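Local coordinates for protein putative rubredoxin reductase (PDB 3FG2) that probably passes electrons from NADH through its bound FAD to a ferredoxin that serves the cytochrome P450 CYP199A2, at residues T297-C302 with K312-Y317; A249-A254 with L263-P268; K328-G333 with A372-G377. All blocks are in the same frame, centred on the assembly; numbering follows the deposited sequence.

The three contacts illustrate how the chemistry of packing follows its place in a fold. Interaction 3 is buried and joins a sheet strand to a helix in the C-terminal reductase region, with a histidine ring between them. Interactions 1 and 2 are only partly buried, and interaction 2 lies farthest from the centre of the chain: the first sets a tyrosine against an FAD-side helix, the second joins two loops through a leucine methyl and a proline ring carbon. Leu-263 of interaction 2 packs on Gln-299, Cys-302 and Tyr-314 of interaction 1, whose Tyr-317 reaches Val-332 and Gly-333 of interaction 3. A water bridges interaction 1 and, with one weak bond, interaction 3; interaction 2 sets carbons mainly against hydroxyl oxygens.

Interaction 1 of 3, residues T297-C302 with K312-Y317; sequences TDQARC and KPYDGY
The carbonyl of Lys-312 comes first: Cys-302, whose CB points toward the loop, has SG 3.6 Å from Lys-312 O. Tyr-314 follows, with the largest share of the interface of any single residue. Its CG stands anti to the backbone N (chi1 173°), and the ring lies against the helix. Gln-299 CG sits over one ring face, 3.5 Å from the Tyr-314 centroid, in a CH-pi contact, while the Gln-299 amide is turned 81° from the ring plane and hydrogen-bonds through OE1 to Gly-274 N. The ring edge meets Asp-298 C, 3.6 Å from Tyr-314 CE1, and Cys-302 CB. On the opposite face lies Gly-316 N, from the same loop. Gly-316, with no side chain, comes close to the helix, its CA 3.7 Å from Asp-298 OD2. At Tyr-317 the contact becomes water-mediated: one water donates to Asp-298 OD2 (3.1 Å) and to Tyr-317 O (2.8 Å), and Gln-294 also bonds that carboxylate oxygen. The loop thus lies along one side of helix 293-306 and leads into strand 319-324. Phe-279 of strand 277-281 meets the Tyr-314 ring edge-to-face, and on the side of the helix turned from the loop Ala-300 packs on helix 11-22.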
ATOM      1  N   THR A 297       7.735   3.552   6.216  1.00 26.16           N
ATOM      2  CA  THR A 297       8.814   4.472   6.516  1.00 26.73           C
ATOM      3  C   THR A 297       8.913   4.840   7.994  1.00 26.39           C
ATOM      4  O   THR A 297       9.965   4.665   8.607  1.00 26.85           O
ATOM      5  CB  THR A 297       8.652   5.749   5.668  1.00 28.76           C
ATOM      6  OG1 THR A 297       8.777   5.408   4.281  1.00 29.85           O
ATOM      7  CG2 THR A 297       9.695   6.783   6.032  1.00 30.88           C
ATOM      8  N   ASP A 298       7.828   5.345   8.572  1.00 26.23           N
ATOM      9  CA  ASP A 298       7.853   5.742   9.973  1.00 25.77           C
ATOM     10  C   ASP A 298       8.119   4.558  10.888  1.00 26.32           C
ATOM     11  O   ASP A 298       8.820   4.682  11.894  1.00 26.27           O
ATOM     12  CB  ASP A 298       6.541   6.417  10.380  1.00 27.68           C
ATOM     13  CG  ASP A 298       6.282   7.703   9.619  1.00 28.33           C
ATOM     14  OD1 ASP A 298       7.254   8.348   9.153  1.00 28.35           O
ATOM     15  OD2 ASP A 298       5.095   8.074   9.502  1.00 30.59           O
ATOM     16  N   GLN A 299       7.567   3.403  10.546  1.00 25.92           N
ATOM     17  CA  GLN A 299       7.791   2.233  11.372  1.00 25.95           C
ATOM     18  C   GLN A 299       9.265   1.851  11.321  1.00 26.58           C
ATOM     19  O   GLN A 299       9.853   1.471  12.340  1.00 25.83           O
ATOM     20  CB  GLN A 299       6.905   1.076  10.915  1.00 26.28           C
ATOM     21  CG  GLN A 299       5.589   0.997  11.673  1.00 27.12           C
ATOM     22  CD  GLN A 299       4.792  -0.237  11.325  1.00 27.65           C
ATOM     23  OE1 GLN A 299       5.358  -1.303  11.068  1.00 28.34           O
ATOM     24  NE2 GLN A 299       3.470  -0.110  11.330  1.00 27.63           N
ATOM     25  N   ALA A 300       9.866   1.969  10.138  1.00 26.36           N
ATOM     26  CA  ALA A 300      11.279   1.649   9.982  1.00 27.34           C
ATOM     27  C   ALA A 300      12.106   2.576  10.874  1.00 29.31           C
ATOM     28  O   ALA A 300      13.019   2.132  11.571  1.00 30.15           O
ATOM     29  CB  ALA A 300      11.697   1.806   8.533  1.00 25.72           C
ATOM     30  N   ARG A 301      11.780   3.867  10.856  1.00 30.17           N
ATOM     31  CA  ARG A 301      12.493   4.840  11.676  1.00 30.80           C
ATOM     32  C   ARG A 301      12.376   4.476  13.160  1.00 31.53           C
ATOM     33  O   ARG A 301      13.360   4.530  13.903  1.00 31.86           O
ATOM     34  CB  ARG A 301      11.928   6.245  11.438  1.00 31.58           C
ATOM     35  CG  ARG A 301      12.382   6.900  10.133  1.00 33.92           C
ATOM     36  CD  ARG A 301      11.660   8.228   9.906  1.00 36.59           C
ATOM     37  NE  ARG A 301      12.375   9.114   8.989  1.00 39.46           N
ATOM     38  CZ  ARG A 301      12.605   8.854   7.706  1.00 41.07           C
ATOM     39  NH1 ARG A 301      12.172   7.726   7.166  1.00 42.27           N
ATOM     40  NH2 ARG A 301      13.279   9.722   6.961  1.00 41.93           N
ATOM     41  N   CYS A 302      11.170   4.101  13.580  1.00 29.36           N
ATOM     42  CA  CYS A 302      10.919   3.728  14.963  1.00 29.93           C
ATOM     43  C   CYS A 302      11.809   2.581  15.443  1.00 31.78           C
ATOM     44  O   CYS A 302      12.330   2.610  16.566  1.00 30.72           O
ATOM     45  CB  CYS A 302       9.458   3.333  15.135  1.00 29.02           C
ATOM     46  SG  CYS A 302       9.051   2.860  16.817  1.00 29.51           S
ATOM     47  N   LYS A 312      10.901   3.961  21.760  1.00 37.67           N
ATOM     48  CA  LYS A 312       9.669   4.713  21.980  1.00 38.12           C
ATOM     49  C   LYS A 312       8.481   4.055  21.303  1.00 36.38           C
ATOM     50  O   LYS A 312       8.638   3.306  20.347  1.00 36.42           O
ATOM     51  CB  LYS A 312       9.803   6.135  21.434  1.00 40.06           C
ATOM     52  CG  LYS A 312      10.613   7.077  22.293  1.00 44.32           C
ATOM     53  CD  LYS A 312      10.626   8.456  21.664  1.00 48.23           C
ATOM     54  CE  LYS A 312      11.067   9.508  22.655  1.00 50.73           C
ATOM     55  NZ  LYS A 312      10.170   9.551  23.846  1.00 52.82           N
ATOM     56  N   PRO A 313       7.269   4.324  21.801  1.00 35.04           N
ATOM     57  CA  PRO A 313       6.066   3.741  21.205  1.00 34.28           C
ATOM     58  C   PRO A 313       5.910   4.274  19.787  1.00 33.80           C
ATOM     59  O   PRO A 313       6.102   5.466  19.547  1.00 35.32           O
ATOM     60  CB  PRO A 313       4.950   4.240  22.115  1.00 34.54           C
ATOM     61  CG  PRO A 313       5.626   4.375  23.440  1.00 34.91           C
ATOM     62  CD  PRO A 313       6.948   5.007  23.066  1.00 35.45           C
ATOM     63  N   TYR A 314       5.581   3.394  18.849  1.00 32.07           N
ATOM     64  CA  TYR A 314       5.389   3.806  17.463  1.00 29.72           C
ATOM     65  C   TYR A 314       4.197   4.760  17.380  1.00 28.62           C
ATOM     66  O   TYR A 314       3.132   4.474  17.931  1.00 27.01           O
ATOM     67  CB  TYR A 314       5.122   2.591  16.572  1.00 27.83           C
ATOM     68  CG  TYR A 314       4.751   2.991  15.178  1.00 25.46           C
ATOM     69  CD1 TYR A 314       5.683   3.619  14.353  1.00 24.37           C
ATOM     70  CD2 TYR A 314       3.450   2.821  14.701  1.00 23.91           C
ATOM     71  CE1 TYR A 314       5.335   4.080  13.087  1.00 23.48           C
ATOM     72  CE2 TYR A 314       3.085   3.282  13.423  1.00 23.90           C
ATOM     73  CZ  TYR A 314       4.041   3.912  12.626  1.00 23.35           C
ATOM     74  OH  TYR A 314       3.723   4.373  11.373  1.00 21.55           O
ATOM     75  N   ASP A 315       4.371   5.892  16.701  1.00 28.87           N
ATOM     76  CA  ASP A 315       3.279   6.855  16.564  1.00 29.08           C
ATOM     77  C   ASP A 315       3.309   7.613  15.237  1.00 28.20           C
ATOM     78  O   ASP A 315       2.939   8.790  15.179  1.00 27.79           O
ATOM     79  CB  ASP A 315       3.294   7.858  17.726  1.00 31.77           C
ATOM     80  CG  ASP A 315       2.000   8.683  17.814  1.00 35.84           C
ATOM     81  OD1 ASP A 315       1.998   9.711  18.519  1.00 37.58           O
ATOM     82  OD2 ASP A 315       0.981   8.310  17.187  1.00 37.78           O
ATOM     83  N   GLY A 316       3.749   6.946  14.174  1.00 26.81           N
ATOM     84  CA  GLY A 316       3.784   7.603  12.882  1.00 26.58           C
ATOM     85  C   GLY A 316       2.355   7.936  12.501  1.00 26.77           C
ATOM     86  O   GLY A 316       1.537   7.030  12.352  1.00 27.65           O
ATOM     87  N   TYR A 317       2.027   9.217  12.356  1.00 26.65           N
ATOM     88  CA  TYR A 317       0.661   9.566  11.998  1.00 26.56           C
ATOM     89  C   TYR A 317       0.358   9.143  10.564  1.00 26.24           C
ATOM     90  O   TYR A 317       1.052   9.539   9.624  1.00 27.30           O
ATOM     91  CB  TYR A 317       0.391  11.057  12.145  1.00 25.33           C
ATOM     92  CG  TYR A 317      -1.081  11.299  12.344  1.00 23.88           C
ATOM     93  CD1 TYR A 317      -1.653  11.199  13.615  1.00 23.65           C
ATOM     94  CD2 TYR A 317      -1.923  11.524  11.257  1.00 21.25           C
ATOM     95  CE1 TYR A 317      -3.035  11.312  13.797  1.00 22.56           C
ATOM     96  CE2 TYR A 317      -3.305  11.636  11.429  1.00 21.62           C
ATOM     97  CZ  TYR A 317      -3.853  11.532  12.702  1.00 21.31           C
ATOM     98  OH  TYR A 317      -5.208  11.667  12.886  1.00 20.62           O
TER
HETATM   99  O   HOH W   1       3.600  10.743   9.832  1.00 42.54           O

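Interaction 2 of 3, residues A249-A254 with L263-P268; sequences AGLPTA and LLTSDP
Leu-251 and Pro-252 meet Thr-265, Ser-266 and Asp-267 through a few carbon and hydroxyl atoms. Leu-251 does so with a single methyl: CD2 lies 3.8 Å from Asp-267 CB and 3.8 Å from Ser-266 OG, with Thr-265 OG1 a little farther at 4.0 Å. Beside it, Pro-252 CD approaches Ser-266 OG to 3.3 Å, so the serine hydroxyl lies against both residues. Ser-266 points its CB toward the first loop, and chi1 of 55° sets OG where it meets Pro-252 CD.

In the next shell, an ST turn shapes the second loop: Asp-267 N donates to Thr-265 OG1 at 3.0 Å (148° at the hydrogen), and the same hydroxyl bonds Ile-270 O. Leu-251 also packs on Ile-270 and is led out of helix 244-248 by a Schellman motif with Gly-250, at positive phi, as the C-prime residue. Arg-84 ties the two loops together, with NE in a salt bridge to Asp-267 OD1 and NH1 bonded to Ala-249 O. Within the pyridine nucleotide-disulphide oxidoreductase region, this contact before strand 270-272 is therefore van der Waals in character, with directional bonds around it: the ST turn, the Schellman motif and Arg-84 between the loops.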
ATOM      1  N   ALA A 249       7.333 -20.261  12.968  1.00 36.34           N
ATOM      2  CA  ALA A 249       8.307 -20.213  14.047  1.00 34.47           C
ATOM      3  C   ALA A 249       7.631 -19.994  15.396  1.00 33.81           C
ATOM      4  O   ALA A 249       8.293 -19.708  16.392  1.00 35.82           O
ATOM      5  CB  ALA A 249       9.326 -19.110  13.783  1.00 33.82           C
ATOM      6  N   GLY A 250       6.312 -20.120  15.430  1.00 32.03           N
ATOM      7  CA  GLY A 250       5.603 -19.948  16.685  1.00 31.73           C
ATOM      8  C   GLY A 250       5.256 -18.520  17.073  1.00 32.08           C
ATOM      9  O   GLY A 250       4.637 -18.297  18.124  1.00 30.91           O
ATOM     10  N   LEU A 251       5.650 -17.549  16.251  1.00 31.80           N
ATOM     11  CA  LEU A 251       5.341 -16.151  16.550  1.00 31.16           C
ATOM     12  C   LEU A 251       3.858 -15.902  16.294  1.00 31.15           C
ATOM     13  O   LEU A 251       3.317 -16.311  15.261  1.00 31.18           O
ATOM     14  CB  LEU A 251       6.188 -15.218  15.686  1.00 30.08           C
ATOM     15  CG  LEU A 251       7.702 -15.307  15.907  1.00 32.58           C
ATOM     16  CD1 LEU A 251       8.413 -14.312  14.995  1.00 30.67           C
ATOM     17  CD2 LEU A 251       8.030 -15.018  17.370  1.00 31.10           C
ATOM     18  N   PRO A 252       3.170 -15.248  17.245  1.00 30.24           N
ATOM     19  CA  PRO A 252       1.739 -14.972  17.071  1.00 30.13           C
ATOM     20  C   PRO A 252       1.463 -14.167  15.805  1.00 29.20           C
ATOM     21  O   PRO A 252       2.203 -13.241  15.472  1.00 30.72           O
ATOM     22  CB  PRO A 252       1.379 -14.203  18.340  1.00 30.33           C
ATOM     23  CG  PRO A 252       2.333 -14.769  19.351  1.00 29.78           C
ATOM     24  CD  PRO A 252       3.629 -14.819  18.576  1.00 29.47           C
ATOM     25  N   THR A 253       0.410 -14.536  15.090  1.00 28.24           N
ATOM     26  CA  THR A 253       0.042 -13.837  13.866  1.00 27.53           C
ATOM     27  C   THR A 253      -1.460 -13.869  13.701  1.00 27.36           C
ATOM     28  O   THR A 253      -2.149 -14.654  14.342  1.00 30.04           O
ATOM     29  CB  THR A 253       0.646 -14.497  12.615  1.00 27.47           C
ATOM     30  OG1 THR A 253       0.207 -15.859  12.539  1.00 27.72           O
ATOM     31  CG2 THR A 253       2.158 -14.454  12.656  1.00 25.81           C
ATOM     32  N   ALA A 254      -1.963 -12.999  12.840  1.00 25.68           N
ATOM     33  CA  ALA A 254      -3.384 -12.933  12.537  1.00 24.43           C
ATOM     34  C   ALA A 254      -3.349 -12.273  11.172  1.00 24.25           C
ATOM     35  O   ALA A 254      -2.659 -12.770  10.279  1.00 23.52           O
ATOM     36  CB  ALA A 254      -4.108 -12.061  13.549  1.00 22.26           C
ATOM     37  N   LEU A 263       6.861  -2.303  18.110  1.00 27.60           N
ATOM     38  CA  LEU A 263       6.988  -3.126  16.913  1.00 27.11           C
ATOM     39  C   LEU A 263       7.833  -4.376  17.141  1.00 26.81           C
ATOM     40  O   LEU A 263       8.526  -4.853  16.240  1.00 25.39           O
ATOM     41  CB  LEU A 263       7.558  -2.278  15.766  1.00 26.15           C
ATOM     42  CG  LEU A 263       6.852  -0.913  15.656  1.00 25.55           C
ATOM     43  CD1 LEU A 263       7.458  -0.071  14.545  1.00 24.44           C
ATOM     44  CD2 LEU A 263       5.374  -1.144  15.412  1.00 23.50           C
ATOM     45  N   LEU A 264       7.756  -4.902  18.362  1.00 28.10           N
ATOM     46  CA  LEU A 264       8.480  -6.108  18.745  1.00 27.34           C
ATOM     47  C   LEU A 264       7.518  -7.279  18.856  1.00 27.12           C
ATOM     48  O   LEU A 264       6.410  -7.131  19.379  1.00 23.65           O
ATOM     49  CB  LEU A 264       9.170  -5.912  20.099  1.00 29.12           C
ATOM     50  CG  LEU A 264      10.497  -5.155  20.120  1.00 30.15           C
ATOM     51  CD1 LEU A 264      10.843  -4.743  21.549  1.00 31.21           C
ATOM     52  CD2 LEU A 264      11.587  -6.040  19.527  1.00 31.32           C
ATOM     53  N   THR A 265       7.940  -8.438  18.356  1.00 27.42           N
ATOM     54  CA  THR A 265       7.114  -9.639  18.443  1.00 28.47           C
ATOM     55  C   THR A 265       7.258 -10.165  19.865  1.00 30.92           C
ATOM     56  O   THR A 265       7.883  -9.522  20.709  1.00 31.48           O
ATOM     57  CB  THR A 265       7.598 -10.741  17.496  1.00 27.74           C
ATOM     58  OG1 THR A 265       8.908 -11.165  17.899  1.00 24.41           O
ATOM     59  CG2 THR A 265       7.632 -10.233  16.049  1.00 25.50           C
ATOM     60  N   SER A 266       6.682 -11.330  20.136  1.00 33.33           N
ATOM     61  CA  SER A 266       6.781 -11.916  21.466  1.00 35.77           C
ATOM     62  C   SER A 266       8.226 -12.356  21.709  1.00 36.83           C
ATOM     63  O   SER A 266       8.616 -12.655  22.835  1.00 36.96           O
ATOM     64  CB  SER A 266       5.841 -13.111  21.580  1.00 35.97           C
ATOM     65  OG  SER A 266       6.107 -14.043  20.550  1.00 37.55           O
ATOM     66  N   ASP A 267       9.017 -12.393  20.643  1.00 37.88           N
ATOM     67  CA  ASP A 267      10.413 -12.780  20.761  1.00 38.29           C
ATOM     68  C   ASP A 267      11.335 -11.589  20.590  1.00 40.00           C
ATOM     69  O   ASP A 267      11.533 -11.100  19.469  1.00 38.86           O
ATOM     70  CB  ASP A 267      10.804 -13.827  19.711  1.00 38.39           C
ATOM     71  CG  ASP A 267      12.290 -14.223  19.799  1.00 39.19           C
ATOM     72  OD1 ASP A 267      12.806 -14.875  18.867  1.00 35.49           O
ATOM     73  OD2 ASP A 267      12.946 -13.888  20.810  1.00 40.87           O
ATOM     74  N   PRO A 268      11.903 -11.085  21.697  1.00 40.70           N
ATOM     75  CA  PRO A 268      12.803  -9.950  21.498  1.00 41.30           C
ATOM     76  C   PRO A 268      13.838 -10.523  20.532  1.00 41.38           C
ATOM     77  O   PRO A 268      13.988 -11.739  20.462  1.00 42.71           O
ATOM     78  CB  PRO A 268      13.348  -9.696  22.902  1.00 41.59           C
ATOM     79  CG  PRO A 268      13.287 -11.054  23.543  1.00 41.54           C
ATOM     80  CD  PRO A 268      11.948 -11.567  23.085  1.00 40.51           C
TER

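Interaction 3 of 3, residues K328-G333 with A372-G377; sequences KLQIVG and ADHVFG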
ATOM      1  N   LYS A 328      -5.578  14.153  -7.975  1.00 21.92           N
ATOM      2  CA  LYS A 328      -4.714  13.718  -6.883  1.00 21.36           C
ATOM      3  C   LYS A 328      -5.567  13.620  -5.629  1.00 22.43           C
ATOM      4  O   LYS A 328      -6.322  14.541  -5.313  1.00 22.74           O
ATOM      5  CB  LYS A 328      -3.589  14.724  -6.649  1.00 21.10           C
ATOM      6  CG  LYS A 328      -2.890  14.573  -5.293  1.00 24.72           C
ATOM      7  CD  LYS A 328      -1.929  13.391  -5.237  1.00 23.11           C
ATOM      8  CE  LYS A 328      -0.580  13.758  -5.856  1.00 23.34           C
ATOM      9  NZ  LYS A 328       0.425  12.654  -5.750  1.00 23.49           N
ATOM     10  N   LEU A 329      -5.448  12.498  -4.924  1.00 22.46           N
ATOM     11  CA  LEU A 329      -6.203  12.275  -3.701  1.00 20.37           C
ATOM     12  C   LEU A 329      -5.216  12.148  -2.554  1.00 20.80           C
ATOM     13  O   LEU A 329      -4.283  11.345  -2.609  1.00 21.31           O
ATOM     14  CB  LEU A 329      -7.005  10.975  -3.795  1.00 20.16           C
ATOM     15  CG  LEU A 329      -8.232  10.738  -2.893  1.00 22.57           C
ATOM     16  CD1 LEU A 329      -8.382   9.242  -2.651  1.00 21.65           C
ATOM     17  CD2 LEU A 329      -8.110  11.456  -1.576  1.00 20.58           C
ATOM     18  N   GLN A 330      -5.418  12.945  -1.517  1.00 19.60           N
ATOM     19  CA  GLN A 330      -4.562  12.880  -0.350  1.00 20.92           C
ATOM     20  C   GLN A 330      -5.436  12.668   0.876  1.00 21.44           C
ATOM     21  O   GLN A 330      -6.463  13.329   1.045  1.00 22.08           O
ATOM     22  CB  GLN A 330      -3.745  14.161  -0.200  1.00 17.62           C
ATOM     23  CG  GLN A 330      -2.654  14.314  -1.231  1.00 15.13           C
ATOM     24  CD  GLN A 330      -2.049  15.690  -1.188  1.00 16.16           C
ATOM     25  OE1 GLN A 330      -2.734  16.684  -1.420  1.00 18.16           O
ATOM     26  NE2 GLN A 330      -0.763  15.762  -0.882  1.00 18.61           N
ATOM     27  N   ILE A 331      -5.031  11.733   1.724  1.00 21.78           N
ATOM     28  CA  ILE A 331      -5.787  11.438   2.925  1.00 21.45           C
ATOM     29  C   ILE A 331      -4.865  11.495   4.117  1.00 22.25           C
ATOM     30  O   ILE A 331      -3.770  10.944   4.068  1.00 23.71           O
ATOM     31  CB  ILE A 331      -6.373  10.017   2.902  1.00 20.61           C
ATOM     32  CG1 ILE A 331      -7.166   9.782   1.619  1.00 21.26           C
ATOM     33  CG2 ILE A 331      -7.272   9.815   4.118  1.00 19.52           C
ATOM     34  CD1 ILE A 331      -7.686   8.353   1.476  1.00 18.69           C
ATOM     35  N   VAL A 332      -5.291  12.178   5.175  1.00 20.00           N
ATOM     36  CA  VAL A 332      -4.506  12.222   6.396  1.00 18.63           C
ATOM     37  C   VAL A 332      -5.451  11.837   7.533  1.00 19.13           C
ATOM     38  O   VAL A 332      -6.505  12.462   7.723  1.00 17.93           O
ATOM     39  CB  VAL A 332      -3.899  13.618   6.667  1.00 19.97           C
ATOM     40  CG1 VAL A 332      -4.994  14.681   6.734  1.00 20.52           C
ATOM     41  CG2 VAL A 332      -3.116  13.582   7.978  1.00 17.45           C
ATOM     42  N   GLY A 333      -5.078  10.791   8.269  1.00 18.26           N
ATOM     43  CA  GLY A 333      -5.899  10.317   9.374  1.00 17.11           C
ATOM     44  C   GLY A 333      -6.703   9.084   8.989  1.00 18.95           C
ATOM     45  O   GLY A 333      -6.749   8.707   7.819  1.00 18.46           O
ATOM     46  N   ALA A 372      -3.348  22.271   0.161  1.00 17.14           N
ATOM     47  CA  ALA A 372      -3.393  23.115   1.353  1.00 18.05           C
ATOM     48  C   ALA A 372      -4.192  22.497   2.494  1.00 18.35           C
ATOM     49  O   ALA A 372      -3.805  22.614   3.648  1.00 20.22           O
ATOM     50  CB  ALA A 372      -3.959  24.500   1.004  1.00 18.35           C
ATOM     51  N   ASP A 373      -5.305  21.846   2.179  1.00 17.72           N
ATOM     52  CA  ASP A 373      -6.114  21.229   3.223  1.00 18.19           C
ATOM     53  C   ASP A 373      -5.375  20.037   3.837  1.00 17.95           C
ATOM     54  O   ASP A 373      -5.498  19.762   5.032  1.00 15.90           O
ATOM     55  CB  ASP A 373      -7.476  20.793   2.663  1.00 16.64           C
ATOM     56  CG  ASP A 373      -8.397  21.978   2.368  1.00 17.04           C
ATOM     57  OD1 ASP A 373      -8.014  23.124   2.673  1.00 15.63           O
ATOM     58  OD2 ASP A 373      -9.511  21.771   1.836  1.00 17.00           O
ATOM     59  N   HIS A 374      -4.596  19.341   3.017  1.00 18.82           N
ATOM     60  CA  HIS A 374      -3.832  18.189   3.482  1.00 18.51           C
ATOM     61  C   HIS A 374      -2.744  18.618   4.466  1.00 20.62           C
ATOM     62  O   HIS A 374      -2.511  17.955   5.483  1.00 21.41           O
ATOM     63  CB  HIS A 374      -3.193  17.461   2.295  1.00 17.75           C
ATOM     64  CG  HIS A 374      -2.474  16.205   2.675  1.00 15.77           C
ATOM     65  ND1 HIS A 374      -3.123  15.107   3.199  1.00 14.88           N
ATOM     66  CD2 HIS A 374      -1.159  15.881   2.631  1.00 17.11           C
ATOM     67  CE1 HIS A 374      -2.239  14.162   3.463  1.00 14.92           C
ATOM     68  NE2 HIS A 374      -1.041  14.605   3.127  1.00 17.46           N
ATOM     69  N   VAL A 375      -2.072  19.723   4.161  1.00 21.03           N
ATOM     70  CA  VAL A 375      -1.015  20.228   5.036  1.00 22.64           C
ATOM     71  C   VAL A 375      -1.632  20.645   6.366  1.00 21.97           C
ATOM     72  O   VAL A 375      -1.014  20.505   7.416  1.00 22.72           O
ATOM     73  CB  VAL A 375      -0.284  21.435   4.393  1.00 23.49           C
ATOM     74  CG1 VAL A 375       0.636  22.103   5.406  1.00 22.44           C
ATOM     75  CG2 VAL A 375       0.517  20.959   3.193  1.00 21.92           C
ATOM     76  N   PHE A 376      -2.859  21.150   6.306  1.00 21.97           N
ATOM     77  CA  PHE A 376      -3.582  21.568   7.501  1.00 22.14           C
ATOM     78  C   PHE A 376      -3.802  20.361   8.411  1.00 21.35           C
ATOM     79  O   PHE A 376      -3.542  20.419   9.612  1.00 21.48           O
ATOM     80  CB  PHE A 376      -4.939  22.169   7.127  1.00 21.37           C
ATOM     81  CG  PHE A 376      -5.810  22.464   8.311  1.00 21.95           C
ATOM     82  CD1 PHE A 376      -5.467  23.470   9.210  1.00 23.05           C
ATOM     83  CD2 PHE A 376      -6.955  21.718   8.549  1.00 22.08           C
ATOM     84  CE1 PHE A 376      -6.254  23.726  10.328  1.00 22.46           C
ATOM     85  CE2 PHE A 376      -7.748  21.966   9.660  1.00 22.83           C
ATOM     86  CZ  PHE A 376      -7.395  22.975  10.554  1.00 22.53           C
ATOM     87  N   GLY A 377      -4.289  19.270   7.830  1.00 19.97           N
ATOM     88  CA  GLY A 377      -4.516  18.071   8.611  1.00 19.17           C
ATOM     89  C   GLY A 377      -3.227  17.477   9.161  1.00 20.09           C
ATOM     90  O   GLY A 377      -3.150  17.138  10.344  1.00 18.51           O
TER
HETATM   91  O   HOH W   2      -5.881  15.776   3.265  1.00 21.20           O
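His-374 stacks on Gln-330, the amide inclined to the ring, and this pairing organises the contact between strand 328-333 and helix 372-377. Both belong to the reductase C-terminal region, where the helix packs against an antiparallel sheet that includes the strand. The two short segments run almost parallel, their axes 8.3 Å apart at closest approach and 15° from one another. From the helix, His-374 points toward the strand with CG anti to the backbone N (chi1 -176°). From the strand, Gln-330 crosses it at about a right angle. Gln-330 CB sits over the ring face, 3.8 Å from the His-374 centroid, in a CH-pi contact, and the amide continues over the same side chain, tilted 27° from the ring plane, with NE2 3.5 Å from His-374 CD2.

The far end of the ring reaches the next strand residues. His-374 CE1 meets Ile-331 O at 3.6 Å, near the ring plane, and Val-332 CB obliquely. Further along the helix, Val-332 CG1 lies 3.9 Å from Gly-377 CA; the absence of a side chain on Gly-377 lets the valine methyl approach the helix backbone directly.

Both ring nitrogens have polar partners. ND1 is 2.8 Å from a water in the ring plane, which also donates weakly to Gln-330 O, while NE2 is bonded to NH1 of Arg-378, one helical turn on. On the strand side, backbone bonds tie Gln-330 and Val-332 to strand 361-368, and Val-332 packs on Ile-365; the helix turns its Phe-376 to helix 399-403. Because the arginine nitrogen is the donor, NE2 acts as acceptor, an arrangement consistent with a neutral imidazole, and the nearby positive charge would probably disfavour a second proton. The ring thus joins strand to helix through its face and carbon edge, while water and Arg-378 engage its nitrogens.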